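Local coordinates for protein peptidylprolyl Isomerase (Naegleria fowleri, PDB 6B4P) that probably catalyses the cis-trans isomerisation of peptide bonds preceding proline, as other FKBP-type peptidyl-prolyl isomerases do, at residues L22-I27 with S92-P97; V42-T47 with Q64-T69. All blocks are in the same frame, centred on the assembly; numbering follows the deposited sequence.

Interaction 1 (L22-I27 with S92-P97); sequences LKKKII and SYFEIP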
loop_
_atom_site.group_PDB
_atom_site.type_symbol
_atom_site.label_atom_id
_atom_site.label_comp_id
_atom_site.label_asym_id
_atom_site.label_seq_id
_atom_site.Cartn_x
_atom_site.Cartn_y
_atom_site.Cartn_z
ATOM N N LEU A 22 -6.745 -1.961 -9.209
ATOM C CA LEU A 22 -5.895 -1.434 -8.148
ATOM C C LEU A 22 -6.011 0.083 -8.212
ATOM O O LEU A 22 -5.739 0.680 -9.259
ATOM C CB LEU A 22 -4.438 -1.865 -8.336
ATOM C CG LEU A 22 -3.385 -1.278 -7.387
ATOM C CD1 LEU A 22 -3.561 -1.874 -6.001
ATOM C CD2 LEU A 22 -1.976 -1.535 -7.914
ATOM N N LYS A 23 -6.433 0.709 -7.117
ATOM C CA LYS A 23 -6.786 2.121 -7.192
ATOM C C LYS A 23 -6.577 2.772 -5.837
ATOM O O LYS A 23 -6.510 2.089 -4.812
ATOM C CB LYS A 23 -8.232 2.282 -7.654
ATOM C CG LYS A 23 -9.217 1.541 -6.761
ATOM C CD LYS A 23 -10.632 1.586 -7.293
ATOM C CE LYS A 23 -11.549 0.926 -6.294
ATOM N NZ LYS A 23 -12.976 1.237 -6.561
ATOM N N LYS A 24 -6.486 4.103 -5.835
ATOM C CA LYS A 24 -6.262 4.834 -4.595
ATOM C C LYS A 24 -7.054 6.134 -4.563
ATOM O O LYS A 24 -7.470 6.675 -5.592
ATOM C CB LYS A 24 -4.771 5.151 -4.383
ATOM C CG LYS A 24 -4.275 6.294 -5.257
ATOM C CD LYS A 24 -2.769 6.565 -5.066
ATOM C CE LYS A 24 -2.338 7.733 -5.926
ATOM N NZ LYS A 24 -0.862 8.047 -5.793
ATOM N N LYS A 25 -7.268 6.618 -3.341
ATOM C CA LYS A 25 -7.750 7.967 -3.066
ATOM C C LYS A 25 -6.664 8.683 -2.279
ATOM O O LYS A 25 -6.137 8.124 -1.312
ATOM C CB LYS A 25 -9.052 7.947 -2.261
ATOM C CG LYS A 25 -10.258 7.404 -3.023
ATOM C CD LYS A 25 -11.353 6.920 -2.080
ATOM C CE LYS A 25 -11.745 7.968 -1.057
ATOM N NZ LYS A 25 -12.778 7.429 -0.122
ATOM N N ILE A 26 -6.324 9.908 -2.684
ATOM C CA ILE A 26 -5.305 10.665 -1.968
ATOM C C ILE A 26 -5.961 11.316 -0.759
ATOM O O ILE A 26 -6.974 12.012 -0.885
ATOM C CB ILE A 26 -4.629 11.703 -2.879
ATOM C CG1 ILE A 26 -3.890 10.983 -4.010
ATOM C CG2 ILE A 26 -3.660 12.574 -2.084
ATOM C CD1 ILE A 26 -3.244 11.902 -5.023
ATOM N N ILE A 27 -5.421 11.040 0.423
ATOM C CA ILE A 27 -5.912 11.640 1.657
ATOM C C ILE A 27 -5.195 12.947 1.943
ATOM O O ILE A 27 -5.819 13.983 2.184
ATOM C CB ILE A 27 -5.735 10.645 2.825
ATOM C CG1 ILE A 27 -6.480 9.346 2.551
ATOM C CG2 ILE A 27 -6.162 11.274 4.143
ATOM C CD1 ILE A 27 -6.222 8.281 3.591
ATOM N N SER A 92 -2.294 7.973 1.202
ATOM C CA SER A 92 -3.342 7.557 0.283
ATOM C C SER A 92 -4.000 6.285 0.781
ATOM O O SER A 92 -3.462 5.556 1.617
ATOM C CB SER A 92 -2.796 7.356 -1.130
ATOM O OG SER A 92 -2.547 8.638 -1.697
ATOM N N TYR A 93 -5.204 6.056 0.266
ATOM C CA TYR A 93 -6.041 4.918 0.627
ATOM C C TYR A 93 -6.186 4.030 -0.597
ATOM O O TYR A 93 -6.623 4.498 -1.651
ATOM C CB TYR A 93 -7.400 5.419 1.106
ATOM C CG TYR A 93 -8.357 4.373 1.610
ATOM C CD1 TYR A 93 -8.029 3.555 2.690
ATOM C CD2 TYR A 93 -9.612 4.232 1.040
ATOM C CE1 TYR A 93 -8.931 2.624 3.175
ATOM C CE2 TYR A 93 -10.509 3.300 1.512
ATOM C CZ TYR A 93 -10.163 2.499 2.577
ATOM O OH TYR A 93 -11.072 1.580 3.052
ATOM N N PHE A 94 -5.798 2.767 -0.464
ATOM C CA PHE A 94 -5.723 1.841 -1.586
ATOM C C PHE A 94 -6.728 0.714 -1.436
ATOM O O PHE A 94 -6.861 0.124 -0.362
ATOM C CB PHE A 94 -4.324 1.223 -1.692
ATOM C CG PHE A 94 -3.243 2.196 -2.050
ATOM C CD1 PHE A 94 -2.786 2.291 -3.354
ATOM C CD2 PHE A 94 -2.657 2.995 -1.076
ATOM C CE1 PHE A 94 -1.759 3.186 -3.684
ATOM C CE2 PHE A 94 -1.622 3.883 -1.408
ATOM C CZ PHE A 94 -1.183 3.973 -2.711
ATOM N N GLU A 95 -7.412 0.395 -2.533
ATOM C CA GLU A 95 -8.135 -0.860 -2.666
ATOM C C GLU A 95 -7.271 -1.818 -3.470
ATOM O O GLU A 95 -6.926 -1.523 -4.623
ATOM C CB GLU A 95 -9.479 -0.647 -3.348
ATOM C CG GLU A 95 -10.286 -1.923 -3.434
ATOM C CD GLU A 95 -11.748 -1.674 -3.753
ATOM O OE1 GLU A 95 -12.414 -0.930 -3.000
ATOM O OE2 GLU A 95 -12.211 -2.190 -4.786
ATOM N N ILE A 96 -6.940 -2.960 -2.883
ATOM C CA ILE A 96 -5.993 -3.896 -3.469
ATOM C C ILE A 96 -6.686 -5.241 -3.648
ATOM O O ILE A 96 -6.789 -6.027 -2.707
ATOM C CB ILE A 96 -4.734 -4.031 -2.598
ATOM C CG1 ILE A 96 -4.107 -2.649 -2.382
ATOM C CG2 ILE A 96 -3.722 -4.947 -3.270
ATOM C CD1 ILE A 96 -2.695 -2.681 -1.785
ATOM N N PRO A 97 -7.145 -5.555 -4.863
ATOM C CA PRO A 97 -7.738 -6.872 -5.120
ATOM C C PRO A 97 -6.779 -8.003 -4.782
ATOM O O PRO A 97 -5.555 -7.835 -4.736
ATOM C CB PRO A 97 -8.052 -6.835 -6.626
ATOM C CG PRO A 97 -8.124 -5.361 -6.964
ATOM C CD PRO A 97 -7.109 -4.715 -6.076
HETATM O O HOH W 1 -14.230 0.623 -4.104
#
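Strands 23-26 and 92-96 pair antiparallel in the curved sheet of the FKBP fold, with K23 opposite E95 and K25 opposite Y93 as hydrogen-bonded pairs and K24 opposite F94 and I26 opposite S92 as non-hydrogen-bonded ones. The ladder is tightest around K25, which Y93 grips twice: K25 N gives to Y93 O at 2.8 Å, and Y93 N returns an equally short bond to K25 O, both in the plane of the accepting carbonyl. Toward L22 the strands part slightly, the bond from E95 N to K23 O measuring 3.0 Å and that from K23 N to E95 O being weak.

K24 and F94 run side by side on the face turned to the protein interior. CB of K24 sits over the F94 ring in a CH-pi contact, 3.9 Å from the ring centroid and displaced toward the rim, and CD of K24 passes CE1 and CZ. The extended chain carries its ammonium past the ring to a salt bridge with E90, which also accepts a hydrogen bond from S92 OG. On the other face K23 and E95 lie alongside one another; CE of K23 comes within 3.5 Å of E95 OE2, but the direct salt bridge from NZ to that oxygen is long, 3.9 Å. A water links the two groups through the other carboxylate oxygen, accepting from K23 NZ and donating to E95 OE1 at 2.6 Å. In L22, chi1 (174°) sets CG anti to the backbone N; CD1 of L22 lies 3.7 Å from CG1 of I96.

Strand 117-126 flanks strand 92-96 on its other edge through backbone bonds from S92 to I121 and F94 to F119, while L22 and I96 rest on L81 and W79 of helix 77-84.

Interaction 2 (V42-T47 with Q64-T69); sequences VSVHYT and QPFVFT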
loop_
_atom_site.group_PDB
_atom_site.type_symbol
_atom_site.label_atom_id
_atom_site.label_comp_id
_atom_site.label_asym_id
_atom_site.label_seq_id
_atom_site.Cartn_x
_atom_site.Cartn_y
_atom_site.Cartn_z
ATOM N N VAL A 42 12.184 2.428 0.737
ATOM C CA VAL A 42 11.110 3.324 1.145
ATOM C C VAL A 42 10.700 2.989 2.569
ATOM O O VAL A 42 10.735 1.831 2.997
ATOM C CB VAL A 42 9.897 3.244 0.191
ATOM C CG1 VAL A 42 10.283 3.667 -1.215
ATOM C CG2 VAL A 42 9.285 1.850 0.194
ATOM N N SER A 43 10.295 4.016 3.303
ATOM C CA SER A 43 9.744 3.864 4.642
ATOM C C SER A 43 8.283 4.282 4.599
ATOM O O SER A 43 7.972 5.395 4.154
ATOM C CB SER A 43 10.502 4.724 5.655
ATOM O OG SER A 43 11.826 4.260 5.855
ATOM N N VAL A 44 7.390 3.395 5.055
ATOM C CA VAL A 44 5.958 3.667 5.028
ATOM C C VAL A 44 5.345 3.369 6.384
ATOM O O VAL A 44 5.800 2.490 7.124
ATOM C CB VAL A 44 5.215 2.858 3.936
ATOM C CG1 VAL A 44 5.756 3.176 2.530
ATOM C CG2 VAL A 44 5.277 1.359 4.216
ATOM N N HIS A 45 4.299 4.125 6.707
ATOM C CA HIS A 45 3.368 3.747 7.755
ATOM C C HIS A 45 2.088 3.294 7.080
ATOM O O HIS A 45 1.654 3.899 6.093
ATOM C CB HIS A 45 3.095 4.901 8.721
ATOM C CG HIS A 45 3.937 4.850 9.954
ATOM N ND1 HIS A 45 4.091 3.700 10.697
ATOM C CD2 HIS A 45 4.671 5.804 10.577
ATOM C CE1 HIS A 45 4.882 3.947 11.726
ATOM N NE2 HIS A 45 5.250 5.215 11.674
ATOM N N TYR A 46 1.482 2.227 7.601
ATOM C CA TYR A 46 0.301 1.705 6.933
ATOM C C TYR A 46 -0.690 1.160 7.947
ATOM O O TYR A 46 -0.333 0.786 9.065
ATOM C CB TYR A 46 0.662 0.594 5.937
ATOM C CG TYR A 46 1.162 -0.642 6.638
ATOM C CD1 TYR A 46 0.292 -1.680 6.970
ATOM C CD2 TYR A 46 2.498 -0.762 6.999
ATOM C CE1 TYR A 46 0.757 -2.803 7.646
ATOM C CE2 TYR A 46 2.970 -1.875 7.673
ATOM C CZ TYR A 46 2.094 -2.896 7.986
ATOM O OH TYR A 46 2.540 -3.997 8.661
ATOM N N THR A 47 -1.950 1.094 7.517
ATOM C CA THR A 47 -3.008 0.384 8.231
ATOM C C THR A 47 -3.757 -0.477 7.225
ATOM O O THR A 47 -4.230 0.033 6.205
ATOM C CB THR A 47 -3.960 1.355 8.930
ATOM O OG1 THR A 47 -3.235 2.148 9.888
ATOM C CG2 THR A 47 -5.060 0.593 9.664
ATOM N N GLN A 64 6.707 1.766 14.489
ATOM C CA GLN A 64 7.889 1.667 13.651
ATOM C C GLN A 64 7.466 1.582 12.197
ATOM O O GLN A 64 6.688 0.684 11.837
ATOM C CB GLN A 64 8.730 0.451 14.036
ATOM C CG GLN A 64 9.358 0.563 15.419
ATOM C CD GLN A 64 10.234 1.794 15.554
ATOM O OE1 GLN A 64 10.874 2.224 14.592
ATOM N NE2 GLN A 64 10.261 2.374 16.750
ATOM N N PRO A 65 7.931 2.486 11.340
ATOM C CA PRO A 65 7.617 2.364 9.914
ATOM C C PRO A 65 8.152 1.061 9.345
ATOM O O PRO A 65 9.117 0.482 9.851
ATOM C CB PRO A 65 8.312 3.574 9.282
ATOM C CG PRO A 65 9.312 4.029 10.302
ATOM C CD PRO A 65 8.735 3.685 11.635
ATOM N N PHE A 66 7.503 0.603 8.283
ATOM C CA PHE A 66 7.942 -0.574 7.555
ATOM C C PHE A 66 8.809 -0.150 6.375
ATOM O O PHE A 66 8.487 0.801 5.660
ATOM C CB PHE A 66 6.737 -1.386 7.073
ATOM C CG PHE A 66 7.118 -2.590 6.285
ATOM C CD1 PHE A 66 7.583 -3.730 6.921
ATOM C CD2 PHE A 66 7.046 -2.578 4.906
ATOM C CE1 PHE A 66 7.959 -4.836 6.193
ATOM C CE2 PHE A 66 7.428 -3.688 4.164
ATOM C CZ PHE A 66 7.882 -4.819 4.816
ATOM N N VAL A 67 9.923 -0.854 6.180
ATOM C CA VAL A 67 10.900 -0.514 5.155
ATOM C C VAL A 67 10.981 -1.659 4.160
ATOM O O VAL A 67 11.061 -2.829 4.553
ATOM C CB VAL A 67 12.282 -0.228 5.767
ATOM C CG1 VAL A 67 13.319 0.011 4.670
ATOM C CG2 VAL A 67 12.202 0.970 6.694
ATOM N N PHE A 68 10.958 -1.325 2.875
ATOM C CA PHE A 68 11.186 -2.335 1.858
ATOM C C PHE A 68 11.832 -1.671 0.653
ATOM O O PHE A 68 11.843 -0.443 0.527
ATOM C CB PHE A 68 9.894 -3.077 1.481
ATOM C CG PHE A 68 8.876 -2.241 0.738
ATOM C CD1 PHE A 68 8.806 -2.290 -0.653
ATOM C CD2 PHE A 68 7.959 -1.456 1.429
ATOM C CE1 PHE A 68 7.841 -1.554 -1.340
ATOM C CE2 PHE A 68 6.992 -0.708 0.753
ATOM C CZ PHE A 68 6.935 -0.761 -0.636
ATOM N N THR A 69 12.399 -2.499 -0.222
ATOM C CA THR A 69 13.053 -2.010 -1.428
ATOM C C THR A 69 12.048 -2.020 -2.571
ATOM O O THR A 69 11.513 -3.076 -2.931
ATOM C CB THR A 69 14.279 -2.850 -1.776
ATOM O OG1 THR A 69 15.215 -2.802 -0.690
ATOM C CG2 THR A 69 14.949 -2.301 -3.031
#
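Strands 42-47 and 66-69 run antiparallel but strongly splayed, their axes at 138°, and are joined by four backbone hydrogen bonds in two hydrogen-bonded pairs, V42 with F68 and V44 with F66. This is the short edge pairing of the FKBP half-barrel, whose sheet wraps around helix 77-84. The V44 pair is the more closely drawn, F66 N reaching V44 O at 2.8 Å, whereas F68 N lies 3.2 Å from V42 O.

Inside the curve, CG2 of V42 stands over the F68 ring, 3.6 Å from its centroid and offset toward the rim; it occupies the crowded position between backbone N and carbonyl carbon. CG2 of V44 meets the same ring near its plane, at the edge, and F68 packs on D80 and V83 of the helix. CB of F66 approaches the Y46 ring at its edge, 3.8 Å from CE2. The Y46 hydroxyl is hydrogen-bonded to D57 and R62, and its ring meets W79 edge-to-face, an aromatic setting consistent with the proline-binding pocket of FKBPs.

Just before strand 66-69 begins, P65 crosses H45 obliquely. CA of P65 lies 3.6 Å above the imidazole plane, over one face, and CB of P65 makes a CH-pi contact with the H45 ring, 4.2 Å from its centroid, while H45 ND1 is hydrogen-bonded to S59 OG.

How the interactions relate
The chain's centre lies between interactions 1 and 2, which are 16 Å apart between centres and about 6 Å between nearest atoms, without touching. Both belong to one antiparallel sheet, and strand 117-126 bridges them, pairing with strand 91-96 on one side and strand 41-50 on the other. Along the chain both segments of interaction 2 fall between the two that interaction 1 brings together: strand 23-26 comes first, then 41-50 and 66-69, then helix 77-84, and finally 91-96. Side chains of both contacts reach that helix, so the two pairings embrace it from different parts of the curved sheet, as expected of the FKBP fold.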